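Local coordinates for putative MAR1 (Leishmania donovani, PDB 1X9G), which is of unknown function but belongs to the isochorismatase superfamily and is probably a hydrolase, tentatively a ribonuclease, at residues A[99-104]-A[129-134]; A[172-177]-A[190-195]. All blocks are in the same frame, centred on the assembly; numbering follows the deposited sequence.

Interaction 1. Residues A[99-104]-A[129-134]; sequences QVEELL and LDMNKR
K133 and L104 meet end to side: the lysine ammonium reaches the main chain of L104 while its last methylene lies against the leucine side chain. K133 NZ donates to L104 O at 2.8 Å, close to the extension of the carbonyl bond (C=O...N angle 158°) and tilted 20° from the carbonyl plane. The lysine bends at chi2 and again at chi4 (both 85°), and the last bend turns NZ to the carbonyl while K133 CE stays 3.8 Å from L104 CB. A second bond from K133 NZ to V107 O means that one ammonium ties two carbonyls of the loop between helix 98-102 and strand 109-115. Beside the lysine, M131 reaches out from the end of helix 117-130. Its SD lies 4.5 Å from L104 CD1, a loose apolar touch, and its CE comes within 4.2 Å of E101 OE1. N132, with positive phi, closes helix 117-130 in a Schellman motif and separates M131 from K133 along the chain. M131 and E101 also both touch V96. The contact thus joins the C-terminal ends of two helices of the parallel alpha/beta fold, with V100 and L103 packing on I63 of strand 60-67 and R134 opening strand 134-143 beside D108 and A110.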
ATOM      1  N   GLN A  99      -1.869 -27.188  21.776  1.00 70.79           N
ATOM      2  CA  GLN A  99      -3.331 -27.323  21.913  1.00 71.56           C
ATOM      3  C   GLN A  99      -4.100 -26.838  20.690  1.00 72.29           C
ATOM      4  O   GLN A  99      -4.958 -27.548  20.176  1.00 72.48           O
ATOM      5  CB  GLN A  99      -3.858 -26.655  23.183  1.00 71.20           C
ATOM      6  CG  GLN A  99      -4.020 -27.632  24.331  1.00 71.27           C
ATOM      7  CD  GLN A  99      -4.159 -26.958  25.686  1.00 73.50           C
ATOM      8  OE1 GLN A  99      -3.406 -26.032  26.027  1.00 72.86           O
ATOM      9  NE2 GLN A  99      -5.118 -27.439  26.489  1.00 75.00           N
ATOM     10  N   VAL A 100      -3.768 -25.646  20.203  1.00 73.51           N
ATOM     11  CA  VAL A 100      -4.518 -25.043  19.095  1.00 74.22           C
ATOM     12  C   VAL A 100      -4.205 -25.709  17.759  1.00 74.23           C
ATOM     13  O   VAL A 100      -5.057 -25.769  16.894  1.00 74.06           O
ATOM     14  CB  VAL A 100      -4.293 -23.509  19.010  1.00 74.72           C
ATOM     15  CG1 VAL A 100      -5.315 -22.762  19.856  1.00 74.81           C
ATOM     16  CG2 VAL A 100      -2.938 -23.181  19.476  1.00 74.54           C
ATOM     17  N   GLU A 101      -2.988 -26.218  17.603  1.00 74.59           N
ATOM     18  CA  GLU A 101      -2.603 -26.911  16.382  1.00 75.15           C
ATOM     19  C   GLU A 101      -3.536 -28.082  16.045  1.00 75.03           C
ATOM     20  O   GLU A 101      -4.074 -28.159  14.942  1.00 74.98           O
ATOM     21  CB  GLU A 101      -1.164 -27.402  16.477  1.00 75.47           C
ATOM     22  CG  GLU A 101      -0.179 -26.386  16.994  1.00 78.30           C
ATOM     23  CD  GLU A 101       1.256 -26.765  16.662  1.00 83.08           C
ATOM     24  OE1 GLU A 101       1.481 -27.207  15.507  1.00 83.52           O
ATOM     25  OE2 GLU A 101       2.151 -26.621  17.542  1.00 83.81           O
ATOM     26  N   GLU A 102      -3.717 -28.995  16.993  1.00 75.21           N
ATOM     27  CA  GLU A 102      -4.588 -30.140  16.774  1.00 75.80           C
ATOM     28  C   GLU A 102      -6.051 -29.694  16.605  1.00 74.83           C
ATOM     29  O   GLU A 102      -6.830 -30.305  15.859  1.00 74.10           O
ATOM     30  CB  GLU A 102      -4.426 -31.206  17.881  1.00 76.28           C
ATOM     31  CG  GLU A 102      -4.251 -30.698  19.335  1.00 76.84           C
ATOM     32  CD  GLU A 102      -4.025 -31.848  20.366  1.00 77.92           C
ATOM     33  OE1 GLU A 102      -4.181 -33.050  19.981  1.00 79.11           O
ATOM     34  OE2 GLU A 102      -3.701 -31.546  21.560  1.00 78.93           O
ATOM     35  N   LEU A 103      -6.393 -28.599  17.277  1.00 73.92           N
ATOM     36  CA  LEU A 103      -7.726 -28.010  17.198  1.00 73.14           C
ATOM     37  C   LEU A 103      -7.953 -27.287  15.848  1.00 73.17           C
ATOM     38  O   LEU A 103      -9.033 -26.742  15.589  1.00 73.04           O
ATOM     39  CB  LEU A 103      -7.907 -27.087  18.400  1.00 73.03           C
ATOM     40  CG  LEU A 103      -9.216 -26.643  19.052  1.00 73.29           C
ATOM     41  CD1 LEU A 103     -10.152 -27.811  19.501  1.00 73.98           C
ATOM     42  CD2 LEU A 103      -8.834 -25.786  20.225  1.00 72.40           C
ATOM     43  N   LEU A 104      -6.935 -27.343  14.983  1.00 72.71           N
ATOM     44  CA  LEU A 104      -6.961 -26.793  13.618  1.00 72.69           C
ATOM     45  C   LEU A 104      -6.625 -27.866  12.584  1.00 72.74           C
ATOM     46  O   LEU A 104      -6.436 -27.563  11.404  1.00 72.57           O
ATOM     47  CB  LEU A 104      -5.918 -25.662  13.469  1.00 71.71           C
ATOM     48  CG  LEU A 104      -6.106 -24.359  14.228  1.00 70.85           C
ATOM     49  CD1 LEU A 104      -4.871 -23.417  14.051  1.00 71.92           C
ATOM     50  CD2 LEU A 104      -7.408 -23.659  13.883  1.00 67.98           C
ATOM     51  N   LEU A 129      -0.152 -18.964   8.468  1.00 59.38           N
ATOM     52  CA  LEU A 129       0.153 -19.014   7.048  1.00 59.68           C
ATOM     53  C   LEU A 129       1.043 -20.183   6.733  1.00 61.24           C
ATOM     54  O   LEU A 129       0.801 -20.885   5.767  1.00 62.11           O
ATOM     55  CB  LEU A 129       0.731 -17.690   6.481  1.00 59.01           C
ATOM     56  CG  LEU A 129      -0.280 -16.542   6.342  1.00 54.98           C
ATOM     57  CD1 LEU A 129       0.383 -15.234   5.944  1.00 51.71           C
ATOM     58  CD2 LEU A 129      -1.517 -16.852   5.485  1.00 50.90           C
ATOM     59  N   ASP A 130       2.070 -20.385   7.547  1.00 63.31           N
ATOM     60  CA  ASP A 130       2.915 -21.576   7.469  1.00 65.59           C
ATOM     61  C   ASP A 130       2.183 -22.917   7.602  1.00 65.75           C
ATOM     62  O   ASP A 130       2.661 -23.924   7.086  1.00 65.56           O
ATOM     63  CB  ASP A 130       4.064 -21.473   8.455  1.00 65.78           C
ATOM     64  CG  ASP A 130       5.172 -20.601   7.911  1.00 71.20           C
ATOM     65  OD1 ASP A 130       5.117 -19.343   8.043  1.00 75.74           O
ATOM     66  OD2 ASP A 130       6.079 -21.178   7.264  1.00 78.69           O
ATOM     67  N   MET A 131       1.009 -22.908   8.226  1.00 66.05           N
ATOM     68  CA  MET A 131       0.191 -24.105   8.332  1.00 67.80           C
ATOM     69  C   MET A 131      -0.763 -24.307   7.139  1.00 67.21           C
ATOM     70  O   MET A 131      -1.566 -25.233   7.143  1.00 66.99           O
ATOM     71  CB  MET A 131      -0.598 -24.088   9.651  1.00 67.80           C
ATOM     72  CG  MET A 131       0.258 -24.238  10.898  1.00 68.20           C
ATOM     73  SD  MET A 131      -0.799 -24.269  12.341  1.00 71.83           S
ATOM     74  CE  MET A 131      -1.195 -26.032  12.442  1.00 74.31           C
ATOM     75  N   ASN A 132      -0.658 -23.435   6.134  1.00 66.55           N
ATOM     76  CA  ASN A 132      -1.561 -23.384   4.974  1.00 66.14           C
ATOM     77  C   ASN A 132      -3.018 -23.062   5.262  1.00 65.60           C
ATOM     78  O   ASN A 132      -3.881 -23.432   4.476  1.00 66.42           O
ATOM     79  CB  ASN A 132      -1.511 -24.652   4.111  1.00 66.00           C
ATOM     80  CG  ASN A 132      -0.110 -25.028   3.688  1.00 67.27           C
ATOM     81  OD1 ASN A 132       0.671 -24.215   3.174  1.00 64.68           O
ATOM     82  ND2 ASN A 132       0.209 -26.292   3.882  1.00 69.17           N
ATOM     83  N   LYS A 133      -3.326 -22.366   6.348  1.00 64.36           N
ATOM     84  CA  LYS A 133      -4.712 -21.924   6.518  1.00 63.58           C
ATOM     85  C   LYS A 133      -4.924 -20.576   5.814  1.00 62.75           C
ATOM     86  O   LYS A 133      -3.950 -19.827   5.633  1.00 62.90           O
ATOM     87  CB  LYS A 133      -5.095 -21.876   7.995  1.00 63.62           C
ATOM     88  CG  LYS A 133      -5.499 -23.250   8.521  1.00 65.52           C
ATOM     89  CD  LYS A 133      -4.281 -24.093   8.964  1.00 65.43           C
ATOM     90  CE  LYS A 133      -4.700 -25.202   9.917  1.00 66.01           C
ATOM     91  NZ  LYS A 133      -5.163 -26.421   9.199  1.00 65.62           N
ATOM     92  N   ARG A 134      -6.150 -20.277   5.365  1.00 60.76           N
ATOM     93  CA  ARG A 134      -6.389 -18.912   4.903  1.00 59.47           C
ATOM     94  C   ARG A 134      -6.678 -18.072   6.135  1.00 58.08           C
ATOM     95  O   ARG A 134      -7.479 -18.480   7.000  1.00 58.08           O
ATOM     96  CB  ARG A 134      -7.521 -18.767   3.886  1.00 59.82           C
ATOM     97  CG  ARG A 134      -7.796 -19.971   3.024  1.00 61.78           C
ATOM     98  CD  ARG A 134      -7.859 -19.718   1.536  1.00 63.61           C
ATOM     99  NE  ARG A 134      -8.270 -18.373   1.115  1.00 67.94           N
ATOM    100  CZ  ARG A 134      -9.449 -18.068   0.567  1.00 67.56           C
ATOM    101  NH1 ARG A 134     -10.390 -19.007   0.409  1.00 67.68           N
ATOM    102  NH2 ARG A 134      -9.700 -16.813   0.204  1.00 65.47           N
TER

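Interaction 2. Residues A[172-177]-A[190-195]; sequences ILLQMT and KLLKEE
L191 and L192 bring the end of helix 185-191 against L173 and L174 of helix 169-176, a leucine-to-leucine packing of two helix ends that follow the last strand, 164-167, of the isochorismatase-like parallel alpha/beta fold. L191 comes first and plays the smaller part. Its CB and CD1 each stand 4.1 Å from L173 CD1, and the two side chains cross at about a right angle. L191 also rests on R51 and L52 of helix 39-55; because L173 touches L52 too, the three leucines meet where three helices come together.

L192 follows with the largest share, closely matched by L173, its two methyls divided between two neighbours. The side chains of L192 and L173 slide past each other in opposite directions, L192 CD1 lying 3.4 Å from L173 CD1 and 3.7 Å from L173 CG, while L192 CD2 reaches 3.6 Å to L174 CD2, where the side chains are set at a slant. With chi1 at -96° and chi2 at 29°, both away from the usual staggered values, L192 spreads its fork over the two leucines.

At K193 the chain has left the contact, and E194 N bonds back to L191 O, closing a type I turn from L191 to E194. E194 still touches F44 of helix 39-55. L174 is also shared with the third subunit: its side chain packs on A119 and its O accepts from Q123 NE2 of that subunit, so the contact lies next to a subunit interface. T177 is the first residue past the helix bearing L173, and its OG1 donates back to L173 O at 2.9 Å from 36° above the carbonyl plane.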
ATOM      1  N   ILE A 172     -16.764  -9.430   6.598  1.00 52.34           N
ATOM      2  CA  ILE A 172     -16.624 -10.862   6.862  1.00 51.83           C
ATOM      3  C   ILE A 172     -17.949 -11.622   7.100  1.00 53.42           C
ATOM      4  O   ILE A 172     -18.096 -12.737   6.569  1.00 53.17           O
ATOM      5  CB  ILE A 172     -15.650 -11.094   8.046  1.00 52.20           C
ATOM      6  CG1 ILE A 172     -14.199 -10.920   7.579  1.00 51.06           C
ATOM      7  CG2 ILE A 172     -15.791 -12.502   8.648  1.00 50.38           C
ATOM      8  CD1 ILE A 172     -13.185 -10.952   8.786  1.00 50.11           C
ATOM      9  N   LEU A 173     -18.895 -11.062   7.881  1.00 53.50           N
ATOM     10  CA  LEU A 173     -20.199 -11.733   8.042  1.00 55.50           C
ATOM     11  C   LEU A 173     -20.906 -11.937   6.698  1.00 56.25           C
ATOM     12  O   LEU A 173     -21.332 -13.026   6.394  1.00 57.69           O
ATOM     13  CB  LEU A 173     -21.149 -11.033   9.022  1.00 55.51           C
ATOM     14  CG  LEU A 173     -20.815 -10.796  10.498  1.00 56.66           C
ATOM     15  CD1 LEU A 173     -22.070 -10.895  11.358  1.00 58.06           C
ATOM     16  CD2 LEU A 173     -19.669 -11.670  11.089  1.00 57.11           C
ATOM     17  N   LEU A 174     -20.954 -10.893   5.885  1.00 57.04           N
ATOM     18  CA  LEU A 174     -21.489 -10.902   4.538  1.00 56.54           C
ATOM     19  C   LEU A 174     -20.803 -11.823   3.541  1.00 57.34           C
ATOM     20  O   LEU A 174     -21.378 -12.161   2.498  1.00 57.69           O
ATOM     21  CB  LEU A 174     -21.413  -9.472   4.002  1.00 55.56           C
ATOM     22  CG  LEU A 174     -22.322  -8.476   4.728  1.00 56.60           C
ATOM     23  CD1 LEU A 174     -22.423  -7.147   3.981  1.00 57.19           C
ATOM     24  CD2 LEU A 174     -23.756  -9.065   4.955  1.00 57.01           C
ATOM     25  N   GLN A 175     -19.551 -12.167   3.803  1.00 57.73           N
ATOM     26  CA  GLN A 175     -18.785 -12.949   2.857  1.00 57.79           C
ATOM     27  C   GLN A 175     -19.111 -14.414   3.094  1.00 59.91           C
ATOM     28  O   GLN A 175     -19.111 -15.217   2.162  1.00 60.53           O
ATOM     29  CB  GLN A 175     -17.289 -12.704   3.037  1.00 56.28           C
ATOM     30  CG  GLN A 175     -16.706 -11.415   2.375  1.00 56.22           C
ATOM     31  CD  GLN A 175     -15.270 -11.174   2.840  1.00 56.09           C
ATOM     32  OE1 GLN A 175     -14.468 -12.088   2.828  1.00 56.42           O
ATOM     33  NE2 GLN A 175     -14.969  -9.974   3.315  1.00 52.97           N
ATOM     34  N   MET A 176     -19.375 -14.760   4.342  1.00 61.81           N
ATOM     35  CA  MET A 176     -19.757 -16.096   4.700  1.00 65.63           C
ATOM     36  C   MET A 176     -21.240 -16.469   4.359  1.00 65.92           C
ATOM     37  O   MET A 176     -21.530 -17.645   4.181  1.00 65.79           O
ATOM     38  CB  MET A 176     -19.472 -16.313   6.191  1.00 65.26           C
ATOM     39  CG  MET A 176     -17.992 -16.465   6.547  1.00 66.51           C
ATOM     40  SD  MET A 176     -17.634 -16.368   8.345  1.00 68.22           S
ATOM     41  CE  MET A 176     -17.443 -18.125   8.728  1.00 66.89           C
ATOM     42  N   THR A 177     -22.155 -15.494   4.288  1.00 67.27           N
ATOM     43  CA  THR A 177     -23.562 -15.755   3.903  1.00 69.26           C
ATOM     44  C   THR A 177     -23.879 -15.245   2.528  1.00 71.13           C
ATOM     45  O   THR A 177     -24.562 -14.243   2.419  1.00 73.85           O
ATOM     46  CB  THR A 177     -24.597 -14.998   4.799  1.00 69.85           C
ATOM     47  OG1 THR A 177     -23.990 -13.882   5.450  1.00 68.21           O
ATOM     48  CG2 THR A 177     -25.216 -15.925   5.846  1.00 71.90           C
ATOM     49  N   LYS A 190     -29.159  -9.523  12.046  1.00 71.57           N
ATOM     50  CA  LYS A 190     -29.468  -8.912  13.323  1.00 71.87           C
ATOM     51  C   LYS A 190     -28.215  -8.454  14.085  1.00 71.33           C
ATOM     52  O   LYS A 190     -28.225  -7.416  14.768  1.00 71.79           O
ATOM     53  CB  LYS A 190     -30.333  -9.902  14.138  1.00 72.88           C
ATOM     54  CG  LYS A 190     -30.122  -9.947  15.661  1.00 75.24           C
ATOM     55  CD  LYS A 190     -30.303 -11.371  16.212  1.00 78.90           C
ATOM     56  CE  LYS A 190     -28.965 -12.150  16.312  1.00 78.49           C
ATOM     57  NZ  LYS A 190     -28.517 -12.398  17.749  1.00 79.59           N
ATOM     58  N   LEU A 191     -27.150  -9.239  13.971  1.00 70.28           N
ATOM     59  CA  LEU A 191     -25.836  -8.880  14.498  1.00 69.47           C
ATOM     60  C   LEU A 191     -25.334  -7.564  13.900  1.00 69.84           C
ATOM     61  O   LEU A 191     -24.908  -6.662  14.620  1.00 69.39           O
ATOM     62  CB  LEU A 191     -24.852 -10.002  14.188  1.00 68.69           C
ATOM     63  CG  LEU A 191     -25.211 -11.321  14.854  1.00 67.78           C
ATOM     64  CD1 LEU A 191     -24.301 -12.462  14.440  1.00 65.53           C
ATOM     65  CD2 LEU A 191     -25.173 -11.102  16.377  1.00 69.05           C
ATOM     66  N   LEU A 192     -25.422  -7.469  12.576  1.00 70.46           N
ATOM     67  CA  LEU A 192     -25.048  -6.282  11.787  1.00 71.33           C
ATOM     68  C   LEU A 192     -25.799  -4.977  12.112  1.00 72.10           C
ATOM     69  O   LEU A 192     -25.393  -3.898  11.663  1.00 72.11           O
ATOM     70  CB  LEU A 192     -25.232  -6.593  10.289  1.00 70.46           C
ATOM     71  CG  LEU A 192     -24.077  -7.060   9.398  1.00 71.40           C
ATOM     72  CD1 LEU A 192     -22.975  -7.841  10.123  1.00 69.38           C
ATOM     73  CD2 LEU A 192     -24.626  -7.852   8.206  1.00 72.10           C
ATOM     74  N   LYS A 193     -26.912  -5.071  12.850  1.00 73.61           N
ATOM     75  CA  LYS A 193     -27.681  -3.871  13.225  1.00 74.41           C
ATOM     76  C   LYS A 193     -27.159  -3.307  14.537  1.00 74.17           C
ATOM     77  O   LYS A 193     -27.489  -2.179  14.884  1.00 74.39           O
ATOM     78  CB  LYS A 193     -29.195  -4.137  13.255  1.00 74.86           C
ATOM     79  CG  LYS A 193     -29.806  -4.382  11.834  1.00 75.43           C
ATOM     80  CD  LYS A 193     -31.262  -4.948  11.896  1.00 76.21           C
ATOM     81  CE  LYS A 193     -31.829  -5.352  10.475  1.00 76.52           C
ATOM     82  NZ  LYS A 193     -32.475  -6.734  10.458  1.00 73.91           N
ATOM     83  N   GLU A 194     -26.320  -4.088  15.234  1.00 74.04           N
ATOM     84  CA  GLU A 194     -25.569  -3.612  16.418  1.00 74.38           C
ATOM     85  C   GLU A 194     -24.445  -2.647  16.004  1.00 73.43           C
ATOM     86  O   GLU A 194     -23.799  -2.814  14.969  1.00 73.18           O
ATOM     87  CB  GLU A 194     -24.999  -4.767  17.256  1.00 74.05           C
ATOM     88  CG  GLU A 194     -26.023  -5.796  17.757  1.00 75.54           C
ATOM     89  CD  GLU A 194     -25.378  -7.048  18.431  1.00 76.97           C
ATOM     90  OE1 GLU A 194     -25.822  -8.176  18.121  1.00 80.28           O
ATOM     91  OE2 GLU A 194     -24.437  -6.927  19.273  1.00 80.79           O
ATOM     92  N   GLU A 195     -24.258  -1.626  16.825  1.00 72.72           N
ATOM     93  CA  GLU A 195     -23.340  -0.537  16.568  1.00 72.49           C
ATOM     94  C   GLU A 195     -22.201  -0.600  17.593  1.00 71.26           C
ATOM     95  O   GLU A 195     -22.462  -0.800  18.794  1.00 71.14           O
ATOM     96  CB  GLU A 195     -24.060   0.808  16.746  1.00 73.34           C
ATOM     97  CG  GLU A 195     -25.357   0.998  15.954  1.00 75.83           C
ATOM     98  CD  GLU A 195     -25.128   1.716  14.633  1.00 79.22           C
ATOM     99  OE1 GLU A 195     -25.982   2.549  14.243  1.00 79.27           O
ATOM    100  OE2 GLU A 195     -24.083   1.452  13.984  1.00 81.89           O
TER

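Interactions 1 and 2 lie on opposite sides of the centre of the chain, their centres about 25 Å apart and each about 14 Å from that centre. Their nearest atoms are about 7 Å apart, and the two do not touch. In sequence they are in series, 99-104 with 129-134 coming before 172-177 with 190-195. They differ in kind: the first is partly buried and pinned by a lysine-to-carbonyl bond, the second is buried and wholly apolar. The N-terminal arm reaches a segment of each: L12 O accepts from R134 NH2, and the Q175 side chain touches L12. No ligand or catalytic residue is identified at either contact.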